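Local coordinates for hemolysin-related protein (Vibrio cholerae serotype O1, PDB 6MLT), which is a secreted, calcium-binding protein of the biofilm matrix that probably binds carbohydrate and takes part in biofilm adhesion, at residues 75-79 against 80-84. Sequence-based numbering, arbitrary orientation.
Sequences ALSGV and DGSEL
The carboxylate of Asp80 has Ser77 CB 3.6 Å from its OD1, approaching from one face, while two donors from Ser82 arrive at that same oxygen over the other face. Ser82 OG gives its proton on the syn side at 2.8 Å from Asp80 OD1, and Ser82 N comes from well above the plane, 3.0 Å from Asp80 OD1, closing an Asx turn. Asp80 CG stands between its own backbone N and carbonyl carbon (chi1 55°), which swings OD1 forward over the following residues. In the second flat group, the carboxylate of Glu83, OE2 forms a salt bridge with Arg74 NH1 and a hydrogen bond with Tyr87 OH, and OE1 is hydrogen-bonded to Ser22 OG and Trp19 NE1. Glu83 CG meanwhile lies alongside Leu76 CD2 at 3.7 Å, the two side chains pointing the same way.

Around Ser77 to Gly81 the backbone reverses after strand 71-76, an example of a hairpin-like turn, with a single bridge between Leu76 and Glu83, held by both main-chain and side-chain bonds. Ser77 N donates almost straight to Ser82 O (2.7 Å), Leu84 N to Ala75 O, and Gly81 N to Ser77 O with a more bent geometry. Ser77 OG, anti to its own N (chi1 176°), accepts from Val79 N at 3.2 Å, an ST turn that starts the reversal. From the other end, Leu84 sets CD2 against Ser77 CB at 3.8 Å, and its side chain also touches Asn41 and Asp56, ligands of a calcium ion.

Gly78 N in turn donates to Asp56 OD1, so the turn is tied directly to a calcium ligand. The two donors at OD1 would be expected to favour the charged form of the Asp80 carboxylate, and by holding that oxygen they should limit rotation of the group.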
ATOM      1  N   ALA A  75      -7.059   4.980 -26.126  1.00 20.31           N
ATOM      2  CA  ALA A  75      -5.742   4.487 -25.745  1.00 20.38           C
ATOM      3  C   ALA A  75      -4.672   5.332 -26.425  1.00 19.97           C
ATOM      4  O   ALA A  75      -4.672   5.468 -27.654  1.00 19.34           O
ATOM      5  CB  ALA A  75      -5.572   3.017 -26.127  1.00 21.83           C
ATOM      6  N   LEU A  76      -3.755   5.875 -25.627  1.00 20.15           N
ATOM      7  CA  LEU A  76      -2.709   6.777 -26.103  1.00 19.95           C
ATOM      8  C   LEU A  76      -1.337   6.141 -25.923  1.00 22.67           C
ATOM      9  O   LEU A  76      -1.015   5.642 -24.839  1.00 22.60           O
ATOM     10  CB  LEU A  76      -2.756   8.104 -25.348  1.00 19.85           C
ATOM     11  CG  LEU A  76      -4.124   8.780 -25.299  1.00 18.96           C
ATOM     12  CD1 LEU A  76      -4.052  10.091 -24.521  1.00 18.30           C
ATOM     13  CD2 LEU A  76      -4.649   9.005 -26.710  1.00 18.33           C
ATOM     14  N   SER A  77      -0.520   6.191 -26.973  1.00 22.13           N
ATOM     15  CA  SER A  77       0.802   5.583 -26.923  1.00 24.68           C
ATOM     16  C   SER A  77       1.679   6.272 -25.887  1.00 21.16           C
ATOM     17  O   SER A  77       1.782   7.501 -25.861  1.00 20.94           O
ATOM     18  CB  SER A  77       1.469   5.668 -28.295  1.00 26.23           C
ATOM     19  OG  SER A  77       2.793   5.167 -28.228  1.00 26.41           O
ATOM     20  N   GLY A  78       2.338   5.476 -25.043  1.00 20.89           N
ATOM     21  CA  GLY A  78       3.281   6.045 -24.095  1.00 20.12           C
ATOM     22  C   GLY A  78       4.441   6.762 -24.752  1.00 19.14           C
ATOM     23  O   GLY A  78       5.056   7.633 -24.128  1.00 20.18           O
ATOM     24  N   VAL A  79       4.754   6.412 -25.998  1.00 19.45           N
ATOM     25  CA  VAL A  79       5.889   7.008 -26.698  1.00 24.85           C
ATOM     26  C   VAL A  79       5.607   8.467 -27.038  1.00 26.59           C
ATOM     27  O   VAL A  79       6.403   9.362 -26.723  1.00 25.06           O
ATOM     28  CB  VAL A  79       6.211   6.197 -27.970  1.00 28.15           C
ATOM     29  CG1 VAL A  79       7.310   6.875 -28.796  1.00 29.97           C
ATOM     30  CG2 VAL A  79       6.619   4.780 -27.612  1.00 30.56           C
ATOM     31  N   ASP A  80       4.485   8.730 -27.705  1.00 25.30           N
ATOM     32  CA  ASP A  80       4.254  10.049 -28.268  1.00 26.25           C
ATOM     33  C   ASP A  80       2.825  10.545 -28.130  1.00 24.94           C
ATOM     34  O   ASP A  80       2.516  11.615 -28.661  1.00 23.70           O
ATOM     35  CB  ASP A  80       4.647  10.057 -29.752  1.00 27.46           C
ATOM     36  CG  ASP A  80       3.933   8.981 -30.549  1.00 29.80           C
ATOM     37  OD1 ASP A  80       2.953   8.393 -30.038  1.00 27.50           O
ATOM     38  OD2 ASP A  80       4.361   8.716 -31.686  1.00 33.00           O
ATOM     39  N   GLY A  81       1.946   9.815 -27.449  1.00 22.25           N
ATOM     40  CA  GLY A  81       0.576  10.247 -27.281  1.00 22.46           C
ATOM     41  C   GLY A  81      -0.335   9.976 -28.454  1.00 22.14           C
ATOM     42  O   GLY A  81      -1.510  10.361 -28.405  1.00 24.89           O
ATOM     43  N   SER A  82       0.162   9.346 -29.511  1.00 23.31           N
ATOM     44  CA  SER A  82      -0.686   9.006 -30.644  1.00 21.24           C
ATOM     45  C   SER A  82      -1.718   7.957 -30.244  1.00 23.16           C
ATOM     46  O   SER A  82      -1.504   7.147 -29.339  1.00 23.55           O
ATOM     47  CB  SER A  82       0.158   8.494 -31.814  1.00 26.42           C
ATOM     48  OG  SER A  82       0.851   7.307 -31.468  1.00 30.21           O
ATOM     49  N   GLU A  83      -2.860   7.985 -30.920  1.00 23.48           N
ATOM     50  CA  GLU A  83      -3.937   7.070 -30.581  1.00 22.36           C
ATOM     51  C   GLU A  83      -3.657   5.693 -31.170  1.00 24.66           C
ATOM     52  O   GLU A  83      -3.377   5.558 -32.366  1.00 24.72           O
ATOM     53  CB  GLU A  83      -5.269   7.618 -31.076  1.00 23.34           C
ATOM     54  CG  GLU A  83      -5.820   8.689 -30.160  1.00 26.33           C
ATOM     55  CD  GLU A  83      -7.009   9.403 -30.758  1.00 30.86           C
ATOM     56  OE1 GLU A  83      -6.797  10.441 -31.416  1.00 31.39           O
ATOM     57  OE2 GLU A  83      -8.148   8.920 -30.571  1.00 30.00           O
ATOM     58  N   LEU A  84      -3.708   4.671 -30.314  1.00 21.80           N
ATOM     59  CA  LEU A  84      -3.372   3.309 -30.716  1.00 22.63           C
ATOM     60  C   LEU A  84      -4.519   2.585 -31.403  1.00 24.75           C
ATOM     61  O   LEU A  84      -4.272   1.611 -32.122  1.00 25.18           O
ATOM     62  CB  LEU A  84      -2.949   2.490 -29.492  1.00 23.64           C
ATOM     63  CG  LEU A  84      -1.666   2.946 -28.798  1.00 23.39           C
ATOM     64  CD1 LEU A  84      -1.495   2.209 -27.490  1.00 22.31           C
ATOM     65  CD2 LEU A  84      -0.473   2.702 -29.712  1.00 24.09           C
TER